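Local coordinates for protein intracellular exo-alpha-(1->5)-L-arabinofuranosidase (Bifidobacterium longum, PDB 2Y2W) that hydrolyses terminal non-reducing alpha-(1->5)-L-arabinofuranosyl bonds in branched and debranched arabinans and also acts on wheat arabinoxylan, at residues E69-C74 with L137-T142; L410-V413 with I417-E420; I212-E215 with W220-G223; C107-G112 with F338-V343. One frame throughout, in Å; residues are numbered along the deposited sequence.

Interaction 1. Residues E69-C74 with L137-T142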
loop_
_atom_site.group_PDB
_atom_site.type_symbol
_atom_site.label_atom_id
_atom_site.label_comp_id
_atom_site.label_asym_id
_atom_site.label_seq_id
_atom_site.Cartn_x
_atom_site.Cartn_y
_atom_site.Cartn_z
ATOM N N GLU D 69 -21.342 10.113 -13.227
ATOM C CA GLU D 69 -20.922 9.422 -12.018
ATOM C C GLU D 69 -22.068 8.568 -11.493
ATOM O O GLU D 69 -23.243 8.921 -11.659
ATOM C CB GLU D 69 -20.477 10.430 -10.949
ATOM C CG GLU D 69 -19.827 9.801 -9.707
ATOM C CD GLU D 69 -19.379 10.821 -8.664
ATOM O OE1 GLU D 69 -19.364 12.037 -8.961
ATOM O OE2 GLU D 69 -19.029 10.400 -7.539
ATOM N N HIS D 70 -21.727 7.441 -10.873
ATOM C CA HIS D 70 -22.700 6.664 -10.119
ATOM C C HIS D 70 -23.063 7.441 -8.855
ATOM O O HIS D 70 -22.686 7.075 -7.740
ATOM C CB HIS D 70 -22.148 5.285 -9.773
ATOM C CG HIS D 70 -22.111 4.336 -10.929
ATOM N ND1 HIS D 70 -22.779 3.130 -10.920
ATOM C CD2 HIS D 70 -21.483 4.410 -12.127
ATOM C CE1 HIS D 70 -22.566 2.503 -12.063
ATOM N NE2 HIS D 70 -21.783 3.258 -12.813
ATOM N N LEU D 71 -23.790 8.534 -9.067
ATOM C CA LEU D 71 -24.215 9.445 -8.021
ATOM C C LEU D 71 -25.693 9.711 -8.236
ATOM O O LEU D 71 -26.125 9.964 -9.364
ATOM C CB LEU D 71 -23.436 10.757 -8.138
ATOM C CG LEU D 71 -23.431 11.839 -7.053
ATOM C CD1 LEU D 71 -22.493 12.948 -7.484
ATOM C CD2 LEU D 71 -24.812 12.419 -6.756
ATOM N N GLY D 72 -26.463 9.644 -7.153
ATOM C CA GLY D 72 -27.885 9.954 -7.184
ATOM C C GLY D 72 -28.597 9.262 -8.324
ATOM O O GLY D 72 -28.688 8.037 -8.347
ATOM N N ARG D 73 -29.075 10.055 -9.281
ATOM C CA ARG D 73 -29.857 9.537 -10.409
ATOM C C ARG D 73 -29.252 9.884 -11.775
ATOM O O ARG D 73 -29.965 9.942 -12.782
ATOM C CB ARG D 73 -31.315 10.014 -10.320
ATOM C CG ARG D 73 -32.091 9.416 -9.153
ATOM C CD ARG D 73 -33.505 9.978 -9.030
ATOM N NE ARG D 73 -34.361 9.607 -10.157
ATOM C CZ ARG D 73 -34.919 10.471 -11.006
ATOM N NH1 ARG D 73 -34.733 11.780 -10.865
ATOM N NH2 ARG D 73 -35.677 10.022 -12.000
ATOM N N CYS D 74 -27.938 10.107 -11.802
ATOM C CA CYS D 74 -27.225 10.382 -13.052
ATOM C C CYS D 74 -27.185 9.146 -13.947
ATOM O O CYS D 74 -27.345 9.250 -15.162
ATOM C CB CYS D 74 -25.809 10.901 -12.784
ATOM S SG CYS D 74 -24.884 11.379 -14.280
ATOM N N LEU D 137 -19.549 4.266 -0.310
ATOM C CA LEU D 137 -19.283 5.097 0.864
ATOM C C LEU D 137 -19.459 6.587 0.592
ATOM O O LEU D 137 -19.953 7.319 1.447
ATOM C CB LEU D 137 -17.878 4.828 1.407
ATOM C CG LEU D 137 -17.709 3.808 2.536
ATOM C CD1 LEU D 137 -18.173 2.404 2.150
ATOM C CD2 LEU D 137 -16.258 3.787 2.979
ATOM N N ALA D 138 -19.061 7.022 -0.601
ATOM C CA ALA D 138 -19.060 8.443 -0.963
ATOM C C ALA D 138 -20.430 9.123 -0.847
ATOM O O ALA D 138 -20.535 10.221 -0.301
ATOM C CB ALA D 138 -18.496 8.626 -2.358
ATOM N N TRP D 139 -21.470 8.466 -1.355
ATOM C CA TRP D 139 -22.815 9.048 -1.394
ATOM C C TRP D 139 -23.820 8.282 -0.533
ATOM O O TRP D 139 -25.012 8.595 -0.529
ATOM C CB TRP D 139 -23.290 9.185 -2.846
ATOM C CG TRP D 139 -22.333 10.005 -3.642
ATOM C CD1 TRP D 139 -21.408 9.550 -4.537
ATOM C CD2 TRP D 139 -22.155 11.424 -3.566
ATOM N NE1 TRP D 139 -20.681 10.601 -5.040
ATOM C CE2 TRP D 139 -21.115 11.763 -4.458
ATOM C CE3 TRP D 139 -22.783 12.444 -2.839
ATOM C CZ2 TRP D 139 -20.690 13.081 -4.648
ATOM C CZ3 TRP D 139 -22.358 13.754 -3.025
ATOM C CH2 TRP D 139 -21.322 14.060 -3.925
ATOM N N HIS D 140 -23.311 7.297 0.205
ATOM C CA HIS D 140 -24.097 6.487 1.139
ATOM C C HIS D 140 -25.267 5.794 0.443
ATOM O O HIS D 140 -26.417 5.924 0.852
ATOM C CB HIS D 140 -24.568 7.331 2.332
ATOM C CG HIS D 140 -24.809 6.536 3.577
ATOM N ND1 HIS D 140 -23.783 5.997 4.325
ATOM C CD2 HIS D 140 -25.955 6.195 4.212
ATOM C CE1 HIS D 140 -24.288 5.356 5.363
ATOM N NE2 HIS D 140 -25.604 5.462 5.319
ATOM N N CYS D 141 -24.954 5.060 -0.618
ATOM C CA CYS D 141 -25.967 4.365 -1.401
ATOM C C CYS D 141 -25.594 2.911 -1.617
ATOM O O CYS D 141 -24.415 2.556 -1.583
ATOM C CB CYS D 141 -26.152 5.051 -2.758
ATOM S SG CYS D 141 -26.777 6.743 -2.654
ATOM N N THR D 142 -26.605 2.071 -1.830
ATOM C CA THR D 142 -26.375 0.712 -2.307
ATOM C C THR D 142 -26.425 0.683 -3.835
ATOM O O THR D 142 -27.341 1.240 -4.452
ATOM C CB THR D 142 -27.333 -0.342 -1.678
ATOM O OG1 THR D 142 -27.313 -1.543 -2.461
ATOM C CG2 THR D 142 -28.751 0.167 -1.617
#
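Glu69 has its CG turned away from the backbone N (chi1 -172°), and the rest of the chain is stretched out. This carries the carboxylate to the indole edge of Trp139. The Trp139 ring in turn swings to the side of its own backbone N, with CG opposite the carbonyl carbon (chi1 -57°). Trp139 NE1 then donates to Glu69 OE2 at 3.0 Å, with an N-H...O angle of 160°. The oxygen lies close to the ring plane, but the N-H reaches it from above the carboxylate plane. OE2 also accepts from the backbone N of Phe115, so two donors grip it. Leu71 comes over one face of the same indole. Its CG sits 3.6 Å from the centroid of the five-membered ring of Trp139, a CH-pi contact almost on the ring normal. The branch Leu71 CD1 reaches on to the six-membered ring, 3.4 Å from Trp139 CZ2. The segment 69-74 is the loop that follows the first strand of the (beta/alpha)8 barrel, strand 65-67, and it makes a type II' beta turn from Leu71 to Cys74. Glu69 probably binds the arabinofuranose, as in related enzymes, so the indole would be a second-shell group that positions its carboxylate. Replacing Trp139 by alanine would probably leave Glu69 OE2 without one of these donors and Leu71 without the ring it packs on. Leu71 also touches Gln409. On the far segment, His140 stacks on Trp369, and Leu137 packs on Ala244 of the second subunit.

Interaction 2. Residues L410-V413 with I417-E420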
loop_
_atom_site.group_PDB
_atom_site.type_symbol
_atom_site.label_atom_id
_atom_site.label_comp_id
_atom_site.label_asym_id
_atom_site.label_seq_id
_atom_site.Cartn_x
_atom_site.Cartn_y
_atom_site.Cartn_z
ATOM N N LEU D 410 -23.979 15.133 -16.242
ATOM C CA LEU D 410 -24.764 15.025 -17.477
ATOM C C LEU D 410 -26.286 14.996 -17.283
ATOM O O LEU D 410 -27.010 15.715 -17.974
ATOM C CB LEU D 410 -24.302 13.828 -18.318
ATOM C CG LEU D 410 -24.839 13.737 -19.751
ATOM C CD1 LEU D 410 -24.435 14.951 -20.593
ATOM C CD2 LEU D 410 -24.385 12.447 -20.414
ATOM N N VAL D 411 -26.765 14.159 -16.365
ATOM C CA VAL D 411 -28.207 13.977 -16.170
ATOM C C VAL D 411 -28.600 13.988 -14.688
ATOM O O VAL D 411 -27.962 13.332 -13.866
ATOM C CB VAL D 411 -28.722 12.674 -16.847
ATOM C CG1 VAL D 411 -30.245 12.619 -16.840
ATOM C CG2 VAL D 411 -28.208 12.565 -18.271
ATOM N N ASN D 412 -29.654 14.745 -14.374
ATOM C CA ASN D 412 -30.263 14.824 -13.031
ATOM C C ASN D 412 -29.409 15.474 -11.941
ATOM O O ASN D 412 -29.877 16.361 -11.225
ATOM C CB ASN D 412 -30.787 13.457 -12.563
ATOM C CG ASN D 412 -32.063 13.041 -13.275
ATOM O OD1 ASN D 412 -32.803 13.876 -13.799
ATOM N ND2 ASN D 412 -32.332 11.742 -13.284
ATOM N N VAL D 413 -28.166 15.016 -11.824
ATOM C CA VAL D 413 -27.223 15.515 -10.836
ATOM C C VAL D 413 -26.534 16.750 -11.401
ATOM O O VAL D 413 -25.823 16.658 -12.405
ATOM C CB VAL D 413 -26.174 14.431 -10.480
ATOM C CG1 VAL D 413 -25.150 14.965 -9.487
ATOM C CG2 VAL D 413 -26.856 13.186 -9.928
ATOM N N ILE D 417 -29.565 18.436 -18.328
ATOM C CA ILE D 417 -30.644 17.529 -18.662
ATOM C C ILE D 417 -31.216 16.939 -17.380
ATOM O O ILE D 417 -30.500 16.301 -16.604
ATOM C CB ILE D 417 -30.161 16.381 -19.581
ATOM C CG1 ILE D 417 -29.432 16.937 -20.811
ATOM C CG2 ILE D 417 -31.339 15.494 -19.988
ATOM C CD1 ILE D 417 -28.613 15.899 -21.569
ATOM N N MET D 418 -32.506 17.173 -17.160
ATOM C CA MET D 418 -33.232 16.544 -16.065
ATOM C C MET D 418 -34.158 15.482 -16.633
ATOM O O MET D 418 -34.812 15.710 -17.648
ATOM C CB MET D 418 -34.040 17.580 -15.286
ATOM C CG MET D 418 -33.235 18.412 -14.291
ATOM S SD MET D 418 -32.640 17.471 -12.868
ATOM C CE MET D 418 -34.165 17.029 -12.034
ATOM N N ALA D 419 -34.207 14.328 -15.976
ATOM C CA ALA D 419 -35.041 13.214 -16.425
ATOM C C ALA D 419 -35.917 12.682 -15.292
ATOM O O ALA D 419 -35.408 12.227 -14.265
ATOM C CB ALA D 419 -34.175 12.110 -17.009
ATOM N N GLU D 420 -37.233 12.752 -15.486
ATOM C CA GLU D 420 -38.197 12.318 -14.471
ATOM C C GLU D 420 -38.574 10.843 -14.587
ATOM O O GLU D 420 -38.544 10.268 -15.677
ATOM C CB GLU D 420 -39.457 13.189 -14.511
ATOM C CG GLU D 420 -39.422 14.397 -13.569
ATOM C CD GLU D 420 -38.544 15.528 -14.077
ATOM O OE1 GLU D 420 -38.261 15.567 -15.292
ATOM O OE2 GLU D 420 -38.140 16.385 -13.259
#
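Ile417 opens the contact with its backbone O, which accepts from Asn412 N at 2.8 Å in a nearly straight bond (169°). The same oxygen takes a CA-H...O contact from Val411 CA at 3.3 Å. The side chain of Ile417 lies against the backbone of the other segment, its CB 3.6 Å from Leu410 O. Next comes Met418. Its chain bends at chi2 and chi3, which folds it back until SD lies 3.4 Å from Asn412 O. Ala419 then meets the amide of Asn412 twice. Ala419 N gives a short, straight bond of 2.6 Å to Asn412 OD1. Asn412 ND2 returns a longer, more bent one of 3.3 Å to Ala419 O, arriving in the carbonyl plane on a lone pair. The methyl of Ala419 also packs on Val411 CG1 at 4.0 Å. The two segments flank a short connection after the last barrel strand, 402-408, and 417-419 pairs antiparallel with 425-427. Helix 94-103 packs on Val411, Ile417 and Ala419. Asn412 ND2 has a further partner in Arg73 O, and Ala419 O has one in Arg73 NH2. The Asn412 amide thus acts like a backbone peptide group, giving and taking a bond at one residue. With a donor and an acceptor both engaged, its rotation is likely to be fixed in this buried place.

Interaction 3. Residues I212-E215 with W220-G223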
loop_
_atom_site.group_PDB
_atom_site.type_symbol
_atom_site.label_atom_id
_atom_site.label_comp_id
_atom_site.label_asym_id
_atom_site.label_seq_id
_atom_site.Cartn_x
_atom_site.Cartn_y
_atom_site.Cartn_z
ATOM N N ILE D 212 -6.259 8.909 -13.442
ATOM C CA ILE D 212 -5.613 8.126 -12.400
ATOM C C ILE D 212 -6.069 8.627 -11.029
ATOM O O ILE D 212 -5.456 9.518 -10.430
ATOM C CB ILE D 212 -4.071 8.143 -12.547
ATOM C CG1 ILE D 212 -3.677 7.766 -13.979
ATOM C CG2 ILE D 212 -3.423 7.179 -11.560
ATOM C CD1 ILE D 212 -2.320 8.259 -14.407
ATOM N N GLY D 213 -7.167 8.050 -10.551
ATOM C CA GLY D 213 -7.761 8.432 -9.279
ATOM C C GLY D 213 -8.691 9.618 -9.398
ATOM O O GLY D 213 -8.833 10.204 -10.475
ATOM N N ASN D 214 -9.318 9.964 -8.277
ATOM C CA ASN D 214 -10.204 11.115 -8.192
ATOM C C ASN D 214 -9.976 11.919 -6.917
ATOM O O ASN D 214 -9.862 11.348 -5.828
ATOM C CB ASN D 214 -11.663 10.673 -8.250
ATOM C CG ASN D 214 -12.621 11.839 -8.179
ATOM O OD1 ASN D 214 -12.855 12.522 -9.176
ATOM N ND2 ASN D 214 -13.174 12.082 -6.998
ATOM N N GLU D 215 -9.910 13.243 -7.071
ATOM C CA GLU D 215 -9.843 14.198 -5.957
ATOM C C GLU D 215 -9.079 13.674 -4.738
ATOM O O GLU D 215 -9.561 13.747 -3.605
ATOM C CB GLU D 215 -11.256 14.654 -5.555
ATOM C CG GLU D 215 -11.963 15.525 -6.596
ATOM C CD GLU D 215 -13.333 16.011 -6.140
ATOM O OE1 GLU D 215 -14.083 15.221 -5.527
ATOM O OE2 GLU D 215 -13.664 17.186 -6.403
ATOM N N TRP D 220 -12.362 14.408 2.097
ATOM C CA TRP D 220 -13.630 13.677 2.009
ATOM C C TRP D 220 -13.489 12.393 1.179
ATOM O O TRP D 220 -14.383 11.543 1.176
ATOM C CB TRP D 220 -14.716 14.569 1.400
ATOM C CG TRP D 220 -14.349 15.089 0.044
ATOM C CD1 TRP D 220 -14.565 14.476 -1.160
ATOM C CD2 TRP D 220 -13.683 16.323 -0.249
ATOM N NE1 TRP D 220 -14.079 15.254 -2.182
ATOM C CE2 TRP D 220 -13.534 16.394 -1.652
ATOM C CE3 TRP D 220 -13.200 17.379 0.540
ATOM C CZ2 TRP D 220 -12.921 17.479 -2.290
ATOM C CZ3 TRP D 220 -12.591 18.459 -0.091
ATOM C CH2 TRP D 220 -12.457 18.500 -1.495
ATOM N N GLN D 221 -12.363 12.269 0.476
ATOM C CA GLN D 221 -12.132 11.169 -0.453
ATOM C C GLN D 221 -11.646 9.913 0.262
ATOM O O GLN D 221 -10.776 9.978 1.135
ATOM C CB GLN D 221 -11.114 11.586 -1.514
ATOM C CG GLN D 221 -11.169 10.783 -2.803
ATOM C CD GLN D 221 -12.393 11.098 -3.654
ATOM O OE1 GLN D 221 -12.851 10.256 -4.426
ATOM N NE2 GLN D 221 -12.924 12.315 -3.519
ATOM N N VAL D 222 -12.211 8.771 -0.119
ATOM C CA VAL D 222 -11.815 7.490 0.448
ATOM C C VAL D 222 -10.367 7.204 0.061
ATOM O O VAL D 222 -10.025 7.166 -1.122
ATOM C CB VAL D 222 -12.756 6.344 0.001
ATOM C CG1 VAL D 222 -12.304 5.008 0.581
ATOM C CG2 VAL D 222 -14.184 6.639 0.422
ATOM N N GLY D 223 -9.520 7.036 1.073
ATOM C CA GLY D 223 -8.095 6.795 0.871
ATOM C C GLY D 223 -7.360 8.025 0.375
ATOM O O GLY D 223 -6.486 7.922 -0.483
#
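Gln221 reaches across to Glu215 and Asn214, and its side chain can be followed outward. Gln221 CB lies 3.4 Å from Glu215 O. Gln221 CG lies 3.3 Å from Asn214 O, the carbonyl oxygen one residue earlier. The chain then bends at chi2 (72°), which turns the amide beside Asn214 and Glu215. At the tip, Gln221 OE1 accepts from Asn214 ND2 at 3.2 Å. That bond is straight at the hydrogen (170°), but the donor stands above the Gln221 carbonyl plane and is not on a lone pair. The two amide planes are well tilted against each other. Gln221 NE2 lies 3.5 Å from Glu215 CB. Beyond the two segments, Gln221 OE1 is also hydrogen-bonded to Ser117 OG, and Gln221 NE2 donates to Asn114 OD1. Both segments belong to the loop after strand 209-212, the fourth strand of the (beta/alpha)8 barrel. By similarity, Asn214 binds arabinofuranose and Glu215 is the proton donor/acceptor. An Asn-Glu pair here is characteristic of clan GH-A glycosidases, to which family 51 belongs. A leucine in place of Gln221 would probably leave Asn214 ND2 without this acceptor and Asn114 OD1 without this donor. The main partner of the other end of the Asn214 amide, OD1, is Arg109. Trp220 meets the carboxylate of Glu215, the two crossing at about a right angle. Its NE1 makes a weak bond of 3.3 Å to Glu215 OE1, which lies at the edge of the indole. The carboxylate and the ring are turned 74° apart. Glu215 OE2 is hydrogen-bonded to His284 ND1.

Interaction 4. Residues C107-G112 with F338-V343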
loop_
_atom_site.group_PDB
_atom_site.type_symbol
_atom_site.label_atom_id
_atom_site.label_comp_id
_atom_site.label_asym_id
_atom_site.label_seq_id
_atom_site.Cartn_x
_atom_site.Cartn_y
_atom_site.Cartn_z
ATOM N N CYS D 107 -17.215 13.893 -25.172
ATOM C CA CYS D 107 -16.441 13.000 -24.316
ATOM C C CYS D 107 -17.032 13.012 -22.916
ATOM O O CYS D 107 -17.270 14.072 -22.350
ATOM C CB CYS D 107 -14.977 13.448 -24.277
ATOM S SG CYS D 107 -13.908 12.468 -23.202
ATOM N N VAL D 108 -17.271 11.826 -22.364
ATOM C CA VAL D 108 -17.928 11.704 -21.065
ATOM C C VAL D 108 -17.038 10.982 -20.056
ATOM O O VAL D 108 -16.509 9.903 -20.336
ATOM C CB VAL D 108 -19.295 10.975 -21.172
ATOM C CG1 VAL D 108 -20.029 11.010 -19.837
ATOM C CG2 VAL D 108 -20.158 11.594 -22.260
ATOM N N ARG D 109 -16.884 11.592 -18.884
ATOM C CA ARG D 109 -16.067 11.040 -17.809
ATOM C C ARG D 109 -16.876 10.040 -16.981
ATOM O O ARG D 109 -18.033 10.296 -16.633
ATOM C CB ARG D 109 -15.516 12.173 -16.941
ATOM C CG ARG D 109 -14.501 11.750 -15.896
ATOM C CD ARG D 109 -13.719 12.950 -15.408
ATOM N NE ARG D 109 -12.836 12.615 -14.296
ATOM C CZ ARG D 109 -13.060 12.956 -13.031
ATOM N NH1 ARG D 109 -14.143 13.652 -12.705
ATOM N NH2 ARG D 109 -12.195 12.602 -12.089
ATOM N N TYR D 110 -16.254 8.902 -16.678
ATOM C CA TYR D 110 -16.925 7.760 -16.059
ATOM C C TYR D 110 -15.901 6.924 -15.289
ATOM O O TYR D 110 -14.751 6.823 -15.721
ATOM C CB TYR D 110 -17.588 6.912 -17.151
ATOM C CG TYR D 110 -18.386 5.723 -16.654
ATOM C CD1 TYR D 110 -19.689 5.879 -16.179
ATOM C CD2 TYR D 110 -17.842 4.442 -16.669
ATOM C CE1 TYR D 110 -20.421 4.793 -15.722
ATOM C CE2 TYR D 110 -18.566 3.350 -16.215
ATOM C CZ TYR D 110 -19.855 3.531 -15.744
ATOM O OH TYR D 110 -20.577 2.448 -15.293
ATOM N N PRO D 111 -16.300 6.330 -14.141
ATOM C CA PRO D 111 -17.587 6.440 -13.454
ATOM C C PRO D 111 -17.573 7.397 -12.255
ATOM O O PRO D 111 -18.523 7.407 -11.472
ATOM C CB PRO D 111 -17.829 5.010 -12.972
ATOM C CG PRO D 111 -16.449 4.471 -12.703
ATOM C CD PRO D 111 -15.458 5.295 -13.510
ATOM N N GLY D 112 -16.508 8.185 -12.116
ATOM C CA GLY D 112 -16.348 9.076 -10.968
ATOM C C GLY D 112 -15.105 9.948 -11.038
ATOM O O GLY D 112 -14.268 9.762 -11.914
ATOM N N PHE D 338 -10.043 20.529 -17.208
ATOM C CA PHE D 338 -11.109 20.973 -16.311
ATOM C C PHE D 338 -12.233 19.939 -16.234
ATOM O O PHE D 338 -13.371 20.207 -16.621
ATOM C CB PHE D 338 -11.650 22.335 -16.758
ATOM C CG PHE D 338 -11.178 23.481 -15.913
ATOM C CD1 PHE D 338 -9.958 24.095 -16.168
ATOM C CD2 PHE D 338 -11.955 23.945 -14.855
ATOM C CE1 PHE D 338 -9.521 25.157 -15.382
ATOM C CE2 PHE D 338 -11.528 25.004 -14.065
ATOM C CZ PHE D 338 -10.309 25.612 -14.329
ATOM N N ASP D 339 -11.902 18.761 -15.708
ATOM C CA ASP D 339 -12.794 17.605 -15.771
ATOM C C ASP D 339 -13.952 17.616 -14.768
ATOM O O ASP D 339 -14.804 16.726 -14.790
ATOM C CB ASP D 339 -12.006 16.283 -15.722
ATOM C CG ASP D 339 -11.054 16.192 -14.538
ATOM O OD1 ASP D 339 -11.075 17.077 -13.657
ATOM O OD2 ASP D 339 -10.274 15.215 -14.498
ATOM N N GLU D 340 -13.980 18.619 -13.896
ATOM C CA GLU D 340 -15.149 18.885 -13.061
ATOM C C GLU D 340 -15.359 20.389 -12.905
ATOM O O GLU D 340 -14.654 21.048 -12.142
ATOM C CB GLU D 340 -15.033 18.196 -11.695
ATOM C CG GLU D 340 -15.441 16.726 -11.703
ATOM C CD GLU D 340 -15.540 16.115 -10.316
ATOM O OE1 GLU D 340 -16.003 16.802 -9.378
ATOM O OE2 GLU D 340 -15.162 14.933 -10.166
ATOM N N TRP D 341 -16.317 20.927 -13.654
ATOM C CA TRP D 341 -16.669 22.342 -13.559
ATOM C C TRP D 341 -18.179 22.545 -13.630
ATOM O O TRP D 341 -18.910 21.655 -14.064
ATOM C CB TRP D 341 -15.948 23.169 -14.636
ATOM C CG TRP D 341 -16.459 22.963 -16.038
ATOM C CD1 TRP D 341 -16.033 22.027 -16.936
ATOM C CD2 TRP D 341 -17.483 23.718 -16.702
ATOM N NE1 TRP D 341 -16.729 22.147 -18.114
ATOM C CE2 TRP D 341 -17.626 23.176 -17.998
ATOM C CE3 TRP D 341 -18.295 24.798 -16.325
ATOM C CZ2 TRP D 341 -18.547 23.678 -18.924
ATOM C CZ3 TRP D 341 -19.213 25.295 -17.245
ATOM C CH2 TRP D 341 -19.330 24.733 -18.531
ATOM N N GLY D 342 -18.637 23.714 -13.189
ATOM C CA GLY D 342 -20.050 24.074 -13.276
ATOM C C GLY D 342 -20.616 24.699 -12.017
ATOM O O GLY D 342 -19.894 24.925 -11.044
ATOM N N VAL D 343 -21.917 24.975 -12.045
ATOM C CA VAL D 343 -22.619 25.554 -10.908
ATOM C C VAL D 343 -23.168 24.451 -10.007
ATOM O O VAL D 343 -23.904 23.579 -10.468
ATOM C CB VAL D 343 -23.761 26.503 -11.364
ATOM C CG1 VAL D 343 -24.614 26.944 -10.181
ATOM C CG2 VAL D 343 -23.194 27.719 -12.084
#
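In the active site of the (beta/alpha)8 barrel, Arg109 of the second strand meets Asp339 and Glu340 of the seventh. Glu340 is by similarity the nucleophile that binds arabinofuranose covalently. Arg109 has its CG set opposite the backbone N (chi1 -172°), and the chain runs extended to NE, so the guanidinium reaches across the barrel interior. Arg109 NH1 donates to Glu340 OE2 at 3.0 Å, a hydrogen-bonded salt bridge with an angle of 157°. The oxygen lies in the guanidinium plane and uses its anti lone pair, the one away from OE1. Glu340 CG is also close, 3.5 Å from Arg109 NH1. Asp339 meets the arginine differently. Its OD2 sits over one guanidinium face, toward the rim, with 3.7 Å between Arg109 NE and Asp339 OD2. This is a long salt bridge of charges alone, since no N-H points at the oxygen. On the opposite face lies Gly112 O, of the segment of Arg109 itself. Arg109 CD also packs on Asp339 CB at 3.8 Å. The three residues form a buried salt-bridge network. Around it, Arg109 NH2 donates to Asn214 OD1, Phe67 makes a cation-pi contact with the guanidinium, and Glu340 OE1 bonds to Tyr286 OH. One arginine thus ties the nucleophile oxygen OE2 to the neighbouring Asn214. A nucleophile glutamate at the end of the seventh strand, facing an acid/base glutamate after the fourth, is typical of the clan GH-A retaining glycosidases.

How the interactions relate
All four contacts are largely buried. Interaction 4 lies nearest the centre of the chain, while interactions 1 and 3 lie further out, and both also touch the second subunit. Interactions 1, 3 and 4 join loops and strand ends around the substrate site, and each holds a residue assigned to it by similarity. Their links are direct: interactions 3 and 4 share a hydrogen bond, and His70 of interaction 1 bonds to Tyr110 of interaction 4. Interaction 2 holds no substrate residue but touches interaction 1 through Arg73 and by packing. It combines backbone and amide hydrogen bonds with aliphatic packing, whereas interaction 4 rests on charges, interaction 3 on amides and a weak indole bond, and interaction 1 on indole, carboxylate and leucine.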